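Local coordinates for protein aldo-keto reductase family 1, member B4 (Aldose reductase) (Schistosoma japonicum, PDB 4HBK) that probably reduces aldehyde groups, such as those of sugars, to alcohols with NADPH as cofactor, at residues 67-73 with 298-303; 79-83 with 154-158; 179-183 with 206-210; 218-222 with 256-260. All blocks are in the same frame, centred on the assembly; numbering follows the deposited sequence.

Interaction 1: residues 67-73 with 298-303; sequences KALEIGY and IEENFQ
One face of the Tyr73 ring is covered by Phe302, whose CD1 sits over its centre, 3.8 Å above the plane; the carbonyl oxygen of Ile298 meets the rim of the ring, close to its plane. The two side chains run antiparallel, overlapping with their ring planes 34° apart. Phe302 in turn meets the chain at the end of helix 60-71, while Ile71 CG2 comes within 3.7 Å of its CD2. Gly72 leaves the helix with positive phi, and the Phe302 ring lies directly against its backbone, CZ 3.5 Å from Gly72 C.

The Tyr73 hydroxyl donates to Ile298 O over 2.6 Å, on a lone pair in the carbonyl plane. A water donates to the same hydroxyl and accepts from Asn301 ND2, so the phenol oxygen is gripped from two directions. Ile298 CG2 packs 3.5 Å from Tyr73 CE1, and also against Ala68 and Ile71. Ile71 CD1 reaches Glu299 CA at 3.5 Å, because CG1 lies anti to the carbonyl carbon (chi1 -77°).

In this aldo-keto reductase (α/β)8 barrel, the contact joins the ends of helices 60-71 and 295-302, whose last turns, 67-71 and 298-302, cross at -37°. Leu69 faces helix 85-98, and Asn301 packs on helix 273-283.

Interaction 2: residues 79-83 with 154-158; sequences AYVYR and DLFPT
Leu155 drives its two methyls in among the side chains of Tyr80, Val81 and Arg83. CD2 enters at the edge of the Tyr80 ring, near its plane and 4.0 Å from CE2, and crosses Val81 at a slant, 3.8 Å from CG2. CD1 goes to the arginine instead: Arg83 and Leu155 run past each other in opposite directions, and Arg83 NH1 comes 3.2 Å from Leu155 CD1, set obliquely to the guanidinium. The arginine chain, kinked at chi2 and chi3, still runs outward alongside the leucine.

These are two loops of the aldo-keto reductase barrel, following strands 75-77 and 138-143, and they meet beside the predicted active site. Tyr82, the predicted proton donor, turns away from the leucine, and its hydroxyl is hydrogen-bonded to Lys291; Val81 CG1 lies 4.0 Å above one face of its ring, offset toward the rim. Val81 also touches His144, a predicted substrate-binding residue.

Val81 CG2, anti to the backbone N, points at the second loop and meets Phe156 CE2 at 4.2 Å, oblique to that ring. Trp113 gathers the same group together: its NE1 donates to Leu155 O, its ring meets that of Phe156 with planes about 55° apart, and Val81 packs on it.

Interaction 3: residues 179-183 with 206-210; sequences EKLVD and HCRIK
Helix 171-183 brings Glu179 to the chain just past the end of helix 197-206, where the two backbones come nearest at Glu179 and Ile209, 6.3 Å between their CA atoms. Both helices belong to the outer layer of the (α/β)8 barrel, and from Cys207 on the chain forms the loop into strand 213-217.

Glu179 OE2 takes two backbone N-H groups. Arg208 N, at 2.7 Å, is received on the syn lone pair with a bent bond of 143°; Ile209 N, at 2.8 Å, comes in almost straight at 169°, from above the carboxylate plane. One carboxylate oxygen of the buried Glu179 therefore clamps two successive amides and holds the course of the chain there. The glutamate chain is extended beyond CG, which carries the carboxylate across to them. Arg208 lies across this carboxylate, and NH1 stays 4.1 Å from Glu179 OE1, with the oxygen well out of the guanidinium plane; the opposite charges would probably still favour each other.

At the helix end the same arginine grips Asp183 end-on, one nitrogen to each oxygen: NH2 to OD1 at 3.0 Å, nearly straight, and NH1 to OD2 at 2.8 Å. The carboxylate and guanidinium planes are 31° apart. Val182 and Ile209 meet tip to tip, with Ile209 CD1 3.8 Å from Val182 CB; Ile190 of strand 187-193 packs against Val182 and Glu179. Ile209 O accepts from Trp175 NE1. A water donates to Glu179 OE1 and accepts from Arg208 NH1, 3.0 Å away.

Interaction 4: residues 218-222 with 256-260; sequences IHANF and LLTKP
Apolar packing dominates, and Leu256 supplies most of it. Its CD2 meets Ala220 CB at 4.0 Å and lies against the Asn221 amide, 3.5 Å from CG, the leucine and asparagine passing alongside one another head to tail. The other methyl, CD1, goes to His219, 3.7 Å from ND1 and oblique to the ring. Leu277 of helix 273-283 packs on both Ala220 and Leu256, enclosing the methyl groups further.

The polar ends meet less directly. Asn221 OD1 lies 3.2 Å from Lys259 CE, which brings the carbonyl against the methylene of the lysine rather than its charged end. Bends at chi3 and chi4 steer the amine elsewhere: both segments are tied to the chain following helix 311-319, through Lys259 NZ to Glu320 O, Ser321 OG to Ala220 O and a weak bond from Leu322 N to Asn221 OD1.

Within the first loop, His219 N and O bond to Phe222 O and N, the latter pair at 2.7 Å. The His219 imidazole turns an edge to Asn221, and its ND1 accepts a weak bond from Asn221 N, while its NE2 is held by Glu217.

Residues 219-222 form a type I beta turn after strand 213-217, and Lys259 sits at the N-cap position of helix 260-269. The contact joins two strand-to-helix loops of the (α/β)8 barrel.

In the fold
All four contacts belong to one barrel but differ in depth. Interaction 4 is buried, interaction 1 partly so, and interactions 2 and 3 lie at the surface. Interactions 2 and 4 pair loops that follow strands, and rest on a leucine without hydrogen bonds between their segments; of the four, interaction 2 holds the predicted catalytic tyrosine. Interactions 1 and 3 involve helices: the first relies on aromatic and aliphatic packing with one tyrosine bond, the other on carboxylates and an arginine. Helix 273-283 flanks both interactions 1 and 4, whose nearest atoms are about 6 Å apart. Interaction 3 lies across the chain's centre from each of them.

Interaction 1: residues 67-73 with 298-303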
loop_
_atom_site.group_PDB
_atom_site.type_symbol
_atom_site.label_atom_id
_atom_site.label_comp_id
_atom_site.label_asym_id
_atom_site.label_seq_id
_atom_site.Cartn_x
_atom_site.Cartn_y
_atom_site.Cartn_z
ATOM N N LYS A 67 5.839 10.431 -15.145
ATOM C CA LYS A 67 6.611 9.401 -15.843
ATOM C C LYS A 67 5.884 8.067 -15.774
ATOM O O LYS A 67 5.676 7.409 -16.797
ATOM C CB LYS A 67 8.022 9.281 -15.260
ATOM C CG LYS A 67 8.867 8.139 -15.828
ATOM C CD LYS A 67 9.209 8.346 -17.303
ATOM C CE LYS A 67 9.833 9.710 -17.547
ATOM N NZ LYS A 67 10.379 9.826 -18.922
ATOM N N ALA A 68 5.470 7.679 -14.568
ATOM C CA ALA A 68 4.703 6.448 -14.391
ATOM C C ALA A 68 3.506 6.363 -15.340
ATOM O O ALA A 68 3.268 5.317 -15.958
ATOM C CB ALA A 68 4.224 6.316 -12.956
ATOM N N LEU A 69 2.729 7.441 -15.425
ATOM C CA LEU A 69 1.502 7.407 -16.218
ATOM C C LEU A 69 1.827 7.317 -17.711
ATOM O O LEU A 69 1.131 6.634 -18.452
ATOM C CB LEU A 69 0.589 8.608 -15.919
ATOM C CG LEU A 69 -0.040 8.745 -14.525
ATOM C CD1 LEU A 69 -0.811 10.068 -14.383
ATOM C CD2 LEU A 69 -0.952 7.586 -14.215
ATOM N N GLU A 70 2.900 7.987 -18.141
ATOM C CA GLU A 70 3.366 7.882 -19.530
ATOM C C GLU A 70 3.799 6.465 -19.884
ATOM O O GLU A 70 3.533 5.977 -20.979
ATOM C CB GLU A 70 4.516 8.863 -19.807
ATOM C CG GLU A 70 4.043 10.297 -19.893
ATOM C CD GLU A 70 5.157 11.337 -19.825
ATOM O OE1 GLU A 70 6.330 11.001 -19.516
ATOM O OE2 GLU A 70 4.837 12.515 -20.092
ATOM N N ILE A 71 4.489 5.823 -18.951
ATOM C CA ILE A 71 4.939 4.452 -19.120
ATOM C C ILE A 71 3.757 3.462 -19.220
ATOM O O ILE A 71 3.827 2.474 -19.933
ATOM C CB ILE A 71 5.920 4.076 -17.973
ATOM C CG1 ILE A 71 7.287 4.708 -18.250
ATOM C CG2 ILE A 71 6.046 2.556 -17.808
ATOM C CD1 ILE A 71 8.174 4.815 -17.027
ATOM N N GLY A 72 2.669 3.736 -18.512
ATOM C CA GLY A 72 1.520 2.854 -18.564
ATOM C C GLY A 72 0.861 2.559 -17.223
ATOM O O GLY A 72 -0.231 2.022 -17.196
ATOM N N TYR A 73 1.512 2.894 -16.112
ATOM C CA TYR A 73 0.900 2.713 -14.795
ATOM C C TYR A 73 -0.492 3.359 -14.754
ATOM O O TYR A 73 -0.676 4.470 -15.266
ATOM C CB TYR A 73 1.741 3.384 -13.710
ATOM C CG TYR A 73 3.078 2.750 -13.358
ATOM C CD1 TYR A 73 4.188 2.900 -14.188
ATOM C CD2 TYR A 73 3.248 2.069 -12.147
ATOM C CE1 TYR A 73 5.413 2.346 -13.849
ATOM C CE2 TYR A 73 4.476 1.517 -11.792
ATOM C CZ TYR A 73 5.554 1.667 -12.653
ATOM O OH TYR A 73 6.771 1.128 -12.316
ATOM N N ILE A 298 11.379 3.301 -12.552
ATOM C CA ILE A 298 9.944 3.318 -12.762
ATOM C C ILE A 298 9.610 2.514 -14.007
ATOM O O ILE A 298 8.689 1.705 -13.995
ATOM C CB ILE A 298 9.404 4.739 -12.882
ATOM C CG1 ILE A 298 9.662 5.484 -11.568
ATOM C CG2 ILE A 298 7.920 4.705 -13.194
ATOM C CD1 ILE A 298 9.437 6.977 -11.630
ATOM N N GLU A 299 10.381 2.711 -15.071
ATOM C CA GLU A 299 10.123 2.003 -16.323
ATOM C C GLU A 299 10.407 0.510 -16.195
ATOM O O GLU A 299 9.582 -0.318 -16.569
ATOM C CB GLU A 299 10.939 2.597 -17.473
ATOM C CG GLU A 299 10.801 1.809 -18.762
ATOM C CD GLU A 299 11.097 2.638 -20.003
ATOM O OE1 GLU A 299 10.434 2.406 -21.037
ATOM O OE2 GLU A 299 11.985 3.516 -19.945
ATOM N N GLU A 300 11.572 0.170 -15.665
ATOM C CA GLU A 300 11.943 -1.222 -15.453
ATOM C C GLU A 300 10.886 -1.997 -14.643
ATOM O O GLU A 300 10.484 -3.102 -15.017
ATOM C CB GLU A 300 13.319 -1.287 -14.782
ATOM C CG GLU A 300 13.649 -2.593 -14.097
ATOM C CD GLU A 300 15.044 -2.584 -13.446
ATOM O OE1 GLU A 300 15.833 -1.634 -13.679
ATOM O OE2 GLU A 300 15.352 -3.536 -12.700
ATOM N N ASN A 301 10.422 -1.409 -13.546
ATOM C CA ASN A 301 9.451 -2.079 -12.673
ATOM C C ASN A 301 8.171 -2.482 -13.404
ATOM O O ASN A 301 7.471 -3.409 -12.987
ATOM C CB ASN A 301 9.095 -1.203 -11.466
ATOM C CG ASN A 301 10.247 -1.059 -10.480
ATOM O OD1 ASN A 301 11.207 -1.820 -10.527
ATOM N ND2 ASN A 301 10.145 -0.088 -9.573
ATOM N N PHE A 302 7.864 -1.791 -14.498
ATOM C CA PHE A 302 6.599 -2.016 -15.188
ATOM C C PHE A 302 6.687 -3.157 -16.209
ATOM O O PHE A 302 5.665 -3.680 -16.640
ATOM C CB PHE A 302 6.135 -0.719 -15.866
ATOM C CG PHE A 302 4.703 -0.748 -16.359
ATOM C CD1 PHE A 302 3.641 -0.668 -15.464
ATOM C CD2 PHE A 302 4.423 -0.812 -17.718
ATOM C CE1 PHE A 302 2.320 -0.687 -15.915
ATOM C CE2 PHE A 302 3.112 -0.818 -18.182
ATOM C CZ PHE A 302 2.058 -0.761 -17.284
ATOM N N GLN A 303 7.899 -3.550 -16.599
ATOM C CA GLN A 303 8.038 -4.579 -17.630
ATOM C C GLN A 303 8.065 -5.971 -17.007
ATOM O O GLN A 303 9.078 -6.667 -17.067
ATOM C CB GLN A 303 9.305 -4.362 -18.467
ATOM C CG GLN A 303 9.664 -2.902 -18.750
ATOM C CD GLN A 303 8.564 -2.142 -19.476
ATOM O OE1 GLN A 303 7.867 -2.693 -20.332
ATOM N NE2 GLN A 303 8.397 -0.870 -19.131
HETATM O O HOH W 1 6.137 0.706 -20.890
HETATM O O HOH W 2 7.944 1.885 -9.647
#

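Interaction 2: residues 79-83 with 154-158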
loop_
_atom_site.group_PDB
_atom_site.type_symbol
_atom_site.label_atom_id
_atom_site.label_comp_id
_atom_site.label_asym_id
_atom_site.label_seq_id
_atom_site.Cartn_x
_atom_site.Cartn_y
_atom_site.Cartn_z
ATOM N N ALA A 79 -0.215 8.583 0.449
ATOM C CA ALA A 79 -0.503 8.613 1.873
ATOM C C ALA A 79 -0.379 10.023 2.420
ATOM O O ALA A 79 0.502 10.787 2.028
ATOM C CB ALA A 79 0.388 7.626 2.648
ATOM N N TYR A 80 -1.293 10.363 3.319
ATOM C CA TYR A 80 -1.308 11.674 3.933
ATOM C C TYR A 80 0.025 11.943 4.596
ATOM O O TYR A 80 0.543 13.053 4.549
ATOM C CB TYR A 80 -2.421 11.730 4.979
ATOM C CG TYR A 80 -2.544 13.062 5.676
ATOM C CD1 TYR A 80 -3.491 13.993 5.268
ATOM C CD2 TYR A 80 -1.724 13.387 6.751
ATOM C CE1 TYR A 80 -3.617 15.214 5.912
ATOM C CE2 TYR A 80 -1.838 14.610 7.395
ATOM C CZ TYR A 80 -2.784 15.518 6.973
ATOM O OH TYR A 80 -2.909 16.733 7.616
ATOM N N VAL A 81 0.583 10.911 5.220
ATOM C CA VAL A 81 1.757 11.086 6.076
ATOM C C VAL A 81 3.040 11.448 5.314
ATOM O O VAL A 81 3.999 11.924 5.915
ATOM C CB VAL A 81 2.027 9.828 6.936
ATOM C CG1 VAL A 81 2.493 8.676 6.061
ATOM C CG2 VAL A 81 3.064 10.127 8.000
ATOM N N TYR A 82 3.070 11.223 4.004
ATOM C CA TYR A 82 4.262 11.567 3.220
ATOM C C TYR A 82 4.283 13.059 2.916
ATOM O O TYR A 82 5.270 13.582 2.402
ATOM C CB TYR A 82 4.307 10.768 1.918
ATOM C CG TYR A 82 4.348 9.280 2.142
ATOM C CD1 TYR A 82 5.238 8.724 3.056
ATOM C CD2 TYR A 82 3.498 8.433 1.459
ATOM C CE1 TYR A 82 5.286 7.366 3.272
ATOM C CE2 TYR A 82 3.536 7.065 1.668
ATOM C CZ TYR A 82 4.430 6.539 2.578
ATOM O OH TYR A 82 4.484 5.181 2.798
ATOM N N ARG A 83 3.173 13.731 3.209
ATOM C CA ARG A 83 3.083 15.183 3.091
ATOM C C ARG A 83 3.389 15.704 1.686
ATOM O O ARG A 83 3.993 16.765 1.536
ATOM C CB ARG A 83 4.025 15.838 4.105
ATOM C CG ARG A 83 3.610 15.581 5.541
ATOM C CD ARG A 83 3.730 16.839 6.379
ATOM N NE ARG A 83 4.894 16.780 7.254
ATOM C CZ ARG A 83 4.854 16.999 8.564
ATOM N NH1 ARG A 83 3.704 17.303 9.155
ATOM N NH2 ARG A 83 5.967 16.921 9.283
ATOM N N ASP A 154 1.741 17.392 15.648
ATOM C CA ASP A 154 2.612 16.849 14.623
ATOM C C ASP A 154 2.188 15.428 14.227
ATOM O O ASP A 154 1.438 14.763 14.947
ATOM C CB ASP A 154 4.051 16.900 15.114
ATOM C CG ASP A 154 4.461 18.303 15.547
ATOM O OD1 ASP A 154 3.886 19.282 15.025
ATOM O OD2 ASP A 154 5.345 18.426 16.412
ATOM N N LEU A 155 2.658 14.967 13.078
ATOM C CA LEU A 155 2.231 13.665 12.598
ATOM C C LEU A 155 2.728 12.551 13.501
ATOM O O LEU A 155 2.095 11.505 13.611
ATOM C CB LEU A 155 2.649 13.450 11.144
ATOM C CG LEU A 155 1.534 13.954 10.226
ATOM C CD1 LEU A 155 1.352 15.452 10.417
ATOM C CD2 LEU A 155 1.799 13.628 8.778
ATOM N N PHE A 156 3.864 12.785 14.144
ATOM C CA PHE A 156 4.376 11.876 15.155
ATOM C C PHE A 156 4.480 12.614 16.488
ATOM O O PHE A 156 5.563 13.069 16.862
ATOM C CB PHE A 156 5.753 11.343 14.749
ATOM C CG PHE A 156 5.714 10.355 13.618
ATOM C CD1 PHE A 156 5.737 8.994 13.872
ATOM C CD2 PHE A 156 5.662 10.789 12.301
ATOM C CE1 PHE A 156 5.705 8.077 12.832
ATOM C CE2 PHE A 156 5.630 9.883 11.257
ATOM C CZ PHE A 156 5.656 8.523 11.519
ATOM N N PRO A 157 3.351 12.744 17.211
ATOM C CA PRO A 157 3.377 13.477 18.485
ATOM C C PRO A 157 4.388 12.827 19.412
ATOM O O PRO A 157 4.336 11.607 19.587
ATOM C CB PRO A 157 1.965 13.282 19.054
ATOM C CG PRO A 157 1.151 12.655 17.970
ATOM C CD PRO A 157 2.081 12.034 16.981
ATOM N N THR A 158 5.282 13.610 20.009
ATOM C CA THR A 158 6.397 13.032 20.761
ATOM C C THR A 158 6.634 13.716 22.116
ATOM O O THR A 158 6.457 14.918 22.240
ATOM C CB THR A 158 7.703 13.072 19.912
ATOM O OG1 THR A 158 7.496 12.403 18.655
ATOM C CG2 THR A 158 8.854 12.403 20.651
#

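Interaction 3: residues 179-183 with 206-210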
loop_
_atom_site.group_PDB
_atom_site.type_symbol
_atom_site.label_atom_id
_atom_site.label_comp_id
_atom_site.label_asym_id
_atom_site.label_seq_id
_atom_site.Cartn_x
_atom_site.Cartn_y
_atom_site.Cartn_z
ATOM N N GLU A 179 -16.681 3.589 6.800
ATOM C CA GLU A 179 -17.815 3.038 6.080
ATOM C C GLU A 179 -18.688 4.153 5.551
ATOM O O GLU A 179 -19.244 4.049 4.454
ATOM C CB GLU A 179 -18.616 2.114 6.986
ATOM C CG GLU A 179 -17.872 0.852 7.313
ATOM C CD GLU A 179 -18.660 -0.064 8.209
ATOM O OE1 GLU A 179 -19.405 0.445 9.081
ATOM O OE2 GLU A 179 -18.533 -1.297 8.036
ATOM N N LYS A 180 -18.792 5.228 6.325
ATOM C CA LYS A 180 -19.611 6.363 5.924
ATOM C C LYS A 180 -19.038 7.043 4.688
ATOM O O LYS A 180 -19.775 7.590 3.873
ATOM C CB LYS A 180 -19.730 7.375 7.061
ATOM C CG LYS A 180 -20.578 6.922 8.223
ATOM C CD LYS A 180 -20.679 8.039 9.250
ATOM C CE LYS A 180 -21.412 7.582 10.497
ATOM N NZ LYS A 180 -21.207 8.551 11.624
ATOM N N LEU A 181 -17.718 7.007 4.549
ATOM C CA LEU A 181 -17.068 7.578 3.376
ATOM C C LEU A 181 -17.530 6.845 2.123
ATOM O O LEU A 181 -17.689 7.448 1.053
ATOM C CB LEU A 181 -15.542 7.499 3.507
ATOM C CG LEU A 181 -14.924 8.294 4.662
ATOM C CD1 LEU A 181 -13.440 7.991 4.816
ATOM C CD2 LEU A 181 -15.159 9.802 4.487
ATOM N N VAL A 182 -17.736 5.540 2.254
ATOM C CA VAL A 182 -18.241 4.752 1.137
ATOM C C VAL A 182 -19.714 5.120 0.869
ATOM O O VAL A 182 -20.098 5.363 -0.276
ATOM C CB VAL A 182 -18.121 3.234 1.411
ATOM C CG1 VAL A 182 -18.822 2.427 0.312
ATOM C CG2 VAL A 182 -16.669 2.826 1.518
ATOM N N ASP A 183 -20.527 5.160 1.928
ATOM C CA ASP A 183 -21.928 5.566 1.813
ATOM C C ASP A 183 -22.078 6.873 1.031
ATOM O O ASP A 183 -22.977 7.015 0.205
ATOM C CB ASP A 183 -22.570 5.743 3.195
ATOM C CG ASP A 183 -22.681 4.435 3.986
ATOM O OD1 ASP A 183 -22.570 3.336 3.402
ATOM O OD2 ASP A 183 -22.893 4.509 5.215
ATOM N N HIS A 206 -17.209 -7.133 12.992
ATOM C CA HIS A 206 -18.050 -5.995 13.369
ATOM C C HIS A 206 -18.566 -5.194 12.187
ATOM O O HIS A 206 -19.469 -4.376 12.337
ATOM C CB HIS A 206 -17.277 -5.030 14.272
ATOM C CG HIS A 206 -17.096 -5.518 15.675
ATOM N ND1 HIS A 206 -15.997 -6.247 16.076
ATOM C CD2 HIS A 206 -17.870 -5.368 16.777
ATOM C CE1 HIS A 206 -16.104 -6.533 17.362
ATOM N NE2 HIS A 206 -17.230 -6.008 17.811
ATOM N N CYS A 207 -17.977 -5.404 11.015
ATOM C CA CYS A 207 -18.176 -4.471 9.909
ATOM C C CYS A 207 -19.512 -4.646 9.189
ATOM O O CYS A 207 -20.094 -5.729 9.159
ATOM C CB CYS A 207 -17.033 -4.581 8.898
ATOM S SG CYS A 207 -17.037 -6.142 7.998
ATOM N N ARG A 208 -19.984 -3.551 8.612
ATOM C CA ARG A 208 -21.117 -3.581 7.710
ATOM C C ARG A 208 -20.563 -3.684 6.291
ATOM O O ARG A 208 -21.152 -4.340 5.441
ATOM C CB ARG A 208 -21.960 -2.311 7.887
ATOM C CG ARG A 208 -22.913 -2.013 6.733
ATOM C CD ARG A 208 -23.918 -0.924 7.113
ATOM N NE ARG A 208 -23.274 0.337 7.495
ATOM C CZ ARG A 208 -22.977 1.316 6.644
ATOM N NH1 ARG A 208 -22.398 2.428 7.079
ATOM N NH2 ARG A 208 -23.255 1.185 5.353
ATOM N N ILE A 209 -19.420 -3.029 6.053
ATOM C CA ILE A 209 -18.733 -3.065 4.760
ATOM C C ILE A 209 -17.354 -3.676 4.960
ATOM O O ILE A 209 -16.552 -3.173 5.738
ATOM C CB ILE A 209 -18.548 -1.663 4.169
ATOM C CG1 ILE A 209 -19.898 -0.989 3.930
ATOM C CG2 ILE A 209 -17.762 -1.731 2.860
ATOM C CD1 ILE A 209 -19.773 0.465 3.449
ATOM N N LYS A 210 -17.086 -4.777 4.274
ATOM C CA LYS A 210 -15.833 -5.481 4.469
ATOM C C LYS A 210 -14.654 -4.719 3.876
ATOM O O LYS A 210 -14.785 -4.018 2.874
ATOM C CB LYS A 210 -15.916 -6.897 3.893
ATOM C CG LYS A 210 -16.929 -7.763 4.631
ATOM C CD LYS A 210 -16.611 -9.246 4.524
ATOM C CE LYS A 210 -17.344 -9.899 3.381
ATOM N NZ LYS A 210 -17.543 -11.366 3.622
HETATM O O HOH W 3 -19.774 -1.117 11.330
HETATM O O HOH W 4 -21.321 2.715 9.869
#

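Interaction 4: residues 218-222 with 256-260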
loop_
_atom_site.group_PDB
_atom_site.type_symbol
_atom_site.label_atom_id
_atom_site.label_comp_id
_atom_site.label_asym_id
_atom_site.label_seq_id
_atom_site.Cartn_x
_atom_site.Cartn_y
_atom_site.Cartn_z
ATOM N N ILE A 218 5.681 -7.203 1.975
ATOM C CA ILE A 218 5.846 -8.511 1.355
ATOM C C ILE A 218 6.950 -8.457 0.289
ATOM O O ILE A 218 6.946 -7.592 -0.607
ATOM C CB ILE A 218 4.530 -9.016 0.708
ATOM C CG1 ILE A 218 3.332 -8.781 1.625
ATOM C CG2 ILE A 218 4.632 -10.502 0.351
ATOM C CD1 ILE A 218 2.007 -9.183 0.969
ATOM N N HIS A 219 7.899 -9.379 0.394
ATOM C CA HIS A 219 8.951 -9.509 -0.602
ATOM C C HIS A 219 9.697 -10.816 -0.361
ATOM O O HIS A 219 9.438 -11.523 0.622
ATOM C CB HIS A 219 9.904 -8.314 -0.551
ATOM C CG HIS A 219 10.403 -8.015 0.823
ATOM N ND1 HIS A 219 11.467 -8.684 1.383
ATOM C CD2 HIS A 219 9.954 -7.157 1.769
ATOM C CE1 HIS A 219 11.675 -8.230 2.608
ATOM N NE2 HIS A 219 10.765 -7.306 2.870
ATOM N N ALA A 220 10.612 -11.148 -1.262
ATOM C CA ALA A 220 11.256 -12.449 -1.218
ATOM C C ALA A 220 11.994 -12.694 0.094
ATOM O O ALA A 220 12.189 -13.837 0.472
ATOM C CB ALA A 220 12.192 -12.621 -2.411
ATOM N N ASN A 221 12.395 -11.630 0.787
ATOM C CA ASN A 221 13.098 -11.776 2.064
ATOM C C ASN A 221 12.154 -11.685 3.251
ATOM O O ASN A 221 12.585 -11.779 4.400
ATOM C CB ASN A 221 14.230 -10.746 2.214
ATOM C CG ASN A 221 15.590 -11.313 1.841
ATOM O OD1 ASN A 221 15.746 -12.523 1.636
ATOM N ND2 ASN A 221 16.588 -10.442 1.770
ATOM N N PHE A 222 10.872 -11.487 2.962
ATOM C CA PHE A 222 9.827 -11.563 3.982
ATOM C C PHE A 222 8.484 -11.913 3.350
ATOM O O PHE A 222 7.669 -11.032 3.067
ATOM C CB PHE A 222 9.725 -10.264 4.773
ATOM C CG PHE A 222 8.904 -10.394 6.012
ATOM C CD1 PHE A 222 9.349 -11.165 7.070
ATOM C CD2 PHE A 222 7.677 -9.768 6.116
ATOM C CE1 PHE A 222 8.580 -11.305 8.222
ATOM C CE2 PHE A 222 6.912 -9.902 7.256
ATOM C CZ PHE A 222 7.365 -10.670 8.314
ATOM N N LEU A 256 18.267 -7.532 -1.728
ATOM C CA LEU A 256 17.515 -8.520 -2.505
ATOM C C LEU A 256 17.938 -8.587 -3.959
ATOM O O LEU A 256 18.037 -9.677 -4.536
ATOM C CB LEU A 256 16.016 -8.231 -2.437
ATOM C CG LEU A 256 15.232 -9.021 -1.401
ATOM C CD1 LEU A 256 13.741 -8.718 -1.551
ATOM C CD2 LEU A 256 15.512 -10.503 -1.586
ATOM N N LEU A 257 18.164 -7.416 -4.556
ATOM C CA LEU A 257 18.520 -7.323 -5.965
ATOM C C LEU A 257 19.836 -8.043 -6.241
ATOM O O LEU A 257 20.214 -8.265 -7.394
ATOM C CB LEU A 257 18.636 -5.858 -6.393
ATOM C CG LEU A 257 17.386 -4.982 -6.280
ATOM C CD1 LEU A 257 17.735 -3.494 -6.431
ATOM C CD2 LEU A 257 16.369 -5.408 -7.320
ATOM N N THR A 258 20.508 -8.433 -5.168
ATOM C CA THR A 258 21.846 -8.979 -5.248
ATOM C C THR A 258 21.925 -10.485 -4.914
ATOM O O THR A 258 22.951 -11.127 -5.125
ATOM C CB THR A 258 22.788 -8.113 -4.363
ATOM O OG1 THR A 258 23.655 -7.345 -5.205
ATOM C CG2 THR A 258 23.587 -8.950 -3.400
ATOM N N LYS A 259 20.827 -11.041 -4.416
ATOM C CA LYS A 259 20.767 -12.442 -4.011
ATOM C C LYS A 259 21.093 -13.360 -5.197
ATOM O O LYS A 259 20.582 -13.158 -6.294
ATOM C CB LYS A 259 19.362 -12.748 -3.478
ATOM C CG LYS A 259 19.279 -13.854 -2.422
ATOM C CD LYS A 259 17.817 -14.204 -2.077
ATOM C CE LYS A 259 17.489 -14.013 -0.598
ATOM N NZ LYS A 259 18.479 -14.683 0.307
ATOM N N PRO A 260 21.939 -14.383 -4.987
ATOM C CA PRO A 260 22.329 -15.233 -6.124
ATOM C C PRO A 260 21.155 -15.898 -6.877
ATOM O O PRO A 260 21.136 -15.863 -8.108
ATOM C CB PRO A 260 23.239 -16.284 -5.477
ATOM C CG PRO A 260 23.808 -15.591 -4.276
ATOM C CD PRO A 260 22.698 -14.705 -3.766
#